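Local coordinates for tyrosine aminotransferase (Leishmania infantum, PDB 4IX8), which probably transfers the amino group of L-tyrosine to 2-oxoglutarate, using pyridoxal 5'-phosphate as cofactor, at residues P369-L379 with G415-R423. Sequence-based numbering, arbitrary orientation.
Sequences PQASMFVMLKL and GFLRATVSR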
loop_
_atom_site.group_PDB
_atom_site.type_symbol
_atom_site.label_atom_id
_atom_site.label_comp_id
_atom_site.label_asym_id
_atom_site.label_seq_id
_atom_site.Cartn_x
_atom_site.Cartn_y
_atom_site.Cartn_z
ATOM N N PRO A 369 -14.059 -26.188 9.452
ATOM C CA PRO A 369 -12.762 -25.553 9.211
ATOM C C PRO A 369 -11.618 -26.211 9.989
ATOM O O PRO A 369 -11.772 -26.498 11.168
ATOM C CB PRO A 369 -13.004 -24.099 9.665
ATOM C CG PRO A 369 -14.138 -24.160 10.585
ATOM C CD PRO A 369 -15.003 -25.288 10.126
ATOM N N GLN A 370 -10.480 -26.429 9.348
ATOM C CA GLN A 370 -9.308 -26.930 10.053
ATOM C C GLN A 370 -8.329 -25.812 10.349
ATOM O O GLN A 370 -7.301 -26.037 10.999
ATOM C CB GLN A 370 -8.623 -28.001 9.219
ATOM C CG GLN A 370 -9.506 -29.185 9.028
ATOM C CD GLN A 370 -9.942 -29.741 10.358
ATOM O OE1 GLN A 370 -9.161 -29.802 11.322
ATOM N NE2 GLN A 370 -11.222 -30.116 10.439
ATOM N N ALA A 371 -8.652 -24.613 9.864
ATOM C CA ALA A 371 -7.732 -23.478 9.928
ATOM C C ALA A 371 -8.375 -22.192 9.443
ATOM O O ALA A 371 -9.526 -22.188 8.981
ATOM C CB ALA A 371 -6.503 -23.758 9.102
ATOM N N SER A 372 -7.587 -21.113 9.511
ATOM C CA SER A 372 -8.042 -19.781 9.129
ATOM C C SER A 372 -9.270 -19.450 9.993
ATOM O O SER A 372 -9.417 -20.029 11.066
ATOM C CB SER A 372 -8.347 -19.711 7.646
ATOM O OG SER A 372 -8.706 -18.401 7.279
ATOM N N MET A 373 -10.122 -18.523 9.536
ATOM C CA MET A 373 -11.220 -17.921 10.344
ATOM C C MET A 373 -12.609 -18.019 9.715
ATOM O O MET A 373 -13.544 -17.339 10.147
ATOM C CB MET A 373 -10.954 -16.427 10.584
ATOM C CG MET A 373 -9.707 -16.071 11.375
ATOM S SD MET A 373 -9.115 -14.378 11.035
ATOM C CE MET A 373 -10.612 -13.465 10.653
ATOM N N PHE A 374 -12.740 -18.834 8.681
ATOM C CA PHE A 374 -13.940 -18.826 7.853
ATOM C C PHE A 374 -14.498 -20.211 7.632
ATOM O O PHE A 374 -13.786 -21.202 7.724
ATOM C CB PHE A 374 -13.635 -18.210 6.492
ATOM C CG PHE A 374 -12.932 -16.873 6.566
ATOM C CD1 PHE A 374 -13.649 -15.709 6.799
ATOM C CD2 PHE A 374 -11.567 -16.787 6.425
ATOM C CE1 PHE A 374 -13.012 -14.510 6.868
ATOM C CE2 PHE A 374 -10.933 -15.569 6.481
ATOM C CZ PHE A 374 -11.655 -14.442 6.694
ATOM N N VAL A 375 -15.774 -20.265 7.299
ATOM C CA VAL A 375 -16.375 -21.502 6.896
ATOM C C VAL A 375 -17.165 -21.253 5.620
ATOM O O VAL A 375 -17.619 -20.132 5.377
ATOM C CB VAL A 375 -17.252 -22.067 8.041
ATOM C CG1 VAL A 375 -18.530 -21.261 8.226
ATOM C CG2 VAL A 375 -17.546 -23.509 7.797
ATOM N N MET A 376 -17.242 -22.271 4.766
ATOM C CA MET A 376 -18.046 -22.205 3.559
ATOM C C MET A 376 -19.246 -23.142 3.685
ATOM O O MET A 376 -19.097 -24.363 3.806
ATOM C CB MET A 376 -17.212 -22.570 2.341
ATOM C CG MET A 376 -16.321 -21.455 1.840
ATOM S SD MET A 376 -17.225 -20.077 1.097
ATOM C CE MET A 376 -17.218 -20.573 -0.626
ATOM N N LEU A 377 -20.432 -22.556 3.593
ATOM C CA LEU A 377 -21.692 -23.269 3.743
ATOM C C LEU A 377 -22.179 -23.605 2.363
ATOM O O LEU A 377 -22.338 -22.705 1.547
ATOM C CB LEU A 377 -22.717 -22.415 4.458
ATOM C CG LEU A 377 -22.179 -21.847 5.764
ATOM C CD1 LEU A 377 -23.236 -20.932 6.347
ATOM C CD2 LEU A 377 -21.807 -22.997 6.767
ATOM N N LYS A 378 -22.405 -24.884 2.097
ATOM C CA LYS A 378 -22.866 -25.281 0.781
ATOM C C LYS A 378 -24.376 -25.370 0.758
ATOM O O LYS A 378 -24.971 -25.986 1.644
ATOM C CB LYS A 378 -22.263 -26.603 0.377
ATOM C CG LYS A 378 -22.674 -27.019 -0.996
ATOM C CD LYS A 378 -21.907 -28.279 -1.390
ATOM C CE LYS A 378 -22.594 -29.045 -2.531
ATOM N NZ LYS A 378 -22.961 -28.120 -3.649
ATOM N N LEU A 379 -24.997 -24.755 -0.246
ATOM C CA LEU A 379 -26.455 -24.723 -0.330
ATOM C C LEU A 379 -27.044 -25.798 -1.209
ATOM O O LEU A 379 -26.694 -25.882 -2.382
ATOM C CB LEU A 379 -26.919 -23.372 -0.854
ATOM C CG LEU A 379 -26.458 -22.172 -0.024
ATOM C CD1 LEU A 379 -26.934 -20.914 -0.712
ATOM C CD2 LEU A 379 -27.021 -22.303 1.400
ATOM N N GLY A 415 -23.145 -20.964 -5.165
ATOM C CA GLY A 415 -23.782 -22.072 -4.495
ATOM C C GLY A 415 -23.323 -22.215 -3.053
ATOM O O GLY A 415 -23.732 -23.175 -2.361
ATOM N N PHE A 416 -22.563 -21.230 -2.568
ATOM C CA PHE A 416 -22.040 -21.275 -1.205
ATOM C C PHE A 416 -22.213 -19.986 -0.470
ATOM O O PHE A 416 -22.581 -18.967 -1.062
ATOM C CB PHE A 416 -20.557 -21.608 -1.203
ATOM C CG PHE A 416 -20.238 -22.972 -1.757
ATOM C CD1 PHE A 416 -20.204 -23.190 -3.120
ATOM C CD2 PHE A 416 -19.993 -24.040 -0.908
ATOM C CE1 PHE A 416 -19.944 -24.450 -3.641
ATOM C CE2 PHE A 416 -19.696 -25.291 -1.419
ATOM C CZ PHE A 416 -19.675 -25.485 -2.802
ATOM N N LEU A 417 -21.877 -20.030 0.819
ATOM C CA LEU A 417 -21.876 -18.844 1.662
ATOM C C LEU A 417 -20.651 -18.839 2.558
ATOM O O LEU A 417 -20.327 -19.862 3.171
ATOM C CB LEU A 417 -23.117 -18.794 2.534
ATOM C CG LEU A 417 -24.465 -18.792 1.827
ATOM C CD1 LEU A 417 -25.515 -19.025 2.866
ATOM C CD2 LEU A 417 -24.688 -17.462 1.120
ATOM N N ARG A 418 -19.982 -17.693 2.643
ATOM C CA ARG A 418 -18.871 -17.548 3.557
ATOM C C ARG A 418 -19.379 -16.957 4.850
ATOM O O ARG A 418 -20.039 -15.936 4.835
ATOM C CB ARG A 418 -17.736 -16.640 3.007
ATOM C CG ARG A 418 -16.439 -16.896 3.769
ATOM C CD ARG A 418 -15.369 -15.893 3.531
ATOM N NE ARG A 418 -15.690 -14.590 4.095
ATOM C CZ ARG A 418 -14.834 -13.571 4.111
ATOM N NH1 ARG A 418 -13.611 -13.693 3.586
ATOM N NH2 ARG A 418 -15.194 -12.435 4.659
ATOM N N ALA A 419 -19.040 -17.605 5.958
ATOM C CA ALA A 419 -19.392 -17.130 7.280
ATOM C C ALA A 419 -18.138 -17.126 8.119
ATOM O O ALA A 419 -17.232 -17.961 7.952
ATOM C CB ALA A 419 -20.449 -17.997 7.905
ATOM N N THR A 420 -18.092 -16.159 9.012
ATOM C CA THR A 420 -16.943 -15.927 9.852
ATOM C C THR A 420 -17.039 -16.690 11.154
ATOM O O THR A 420 -18.086 -16.740 11.774
ATOM C CB THR A 420 -16.816 -14.423 10.115
ATOM O OG1 THR A 420 -16.246 -13.814 8.932
ATOM C CG2 THR A 420 -15.940 -14.141 11.289
ATOM N N VAL A 421 -15.916 -17.252 11.577
ATOM C CA VAL A 421 -15.840 -18.072 12.805
ATOM C C VAL A 421 -15.248 -17.312 14.038
ATOM O O VAL A 421 -15.188 -17.837 15.151
ATOM C CB VAL A 421 -15.052 -19.368 12.466
ATOM C CG1 VAL A 421 -14.636 -20.139 13.661
ATOM C CG2 VAL A 421 -15.918 -20.256 11.568
ATOM N N SER A 422 -14.753 -16.105 13.797
ATOM C CA SER A 422 -13.914 -15.367 14.730
ATOM C C SER A 422 -14.735 -14.499 15.652
ATOM O O SER A 422 -14.182 -13.795 16.485
ATOM C CB SER A 422 -12.928 -14.501 13.983
ATOM O OG SER A 422 -13.625 -13.441 13.372
ATOM N N ARG A 423 -16.044 -14.455 15.452
ATOM C CA ARG A 423 -16.866 -13.694 16.370
ATOM C C ARG A 423 -17.190 -14.453 17.676
ATOM O O ARG A 423 -16.975 -15.670 17.779
ATOM C CB ARG A 423 -18.118 -13.232 15.629
ATOM C CG ARG A 423 -17.705 -12.394 14.377
ATOM C CD ARG A 423 -18.754 -11.364 14.033
ATOM N NE ARG A 423 -18.885 -10.373 15.102
ATOM C CZ ARG A 423 -19.840 -9.451 15.161
ATOM N NH1 ARG A 423 -19.888 -8.613 16.181
ATOM N NH2 ARG A 423 -20.772 -9.383 14.219
#
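Leu417 O accepts a bond from Leu377 N at 2.7 Å, almost straight at the hydrogen and lying in the carbonyl plane, and the CA of Met376 adds a C-H...O contact to the same oxygen. Leu417 N returns a more bent bond (141°) to Leu377 O. Val375 and Ala419 form the next hydrogen-bonded pair; single bonds, Leu379 N to Gly415 O and Val421 N to Met373 O, close the two ends just beyond the ladder of bridges.

On one face of the sheet, Arg418 lays its guanidinium nearly flat against the Phe374 ring, the planes 18° apart and Phe374 CE1 3.4 Å from Arg418 CZ. The turn at chi3 (69°) of an otherwise extended arginine swings the group over there, and bonds to Ser73 O and Asn221 OD1 fix its rotation. Further along, Met376, bent at chi2 and again at chi3, brings CE to 3.5 Å from Phe416 CB, while the aliphatic part of Lys378 runs obliquely past the CE2 corner of that ring.

On the other face the two segments meet through apolar side chains: Val375 CG1 meets Ala419 CB at 3.8 Å, and Leu379 crosses Leu417 at about a right angle, CD2 to CD1. Helices 337-355 and 390-401 pack on this side, against Ala419 and Leu417 respectively. These are neighbouring antiparallel strands in the smaller sheet of a class I aminotransferase, the helix-backed sheet characteristic of the small domain in this fold.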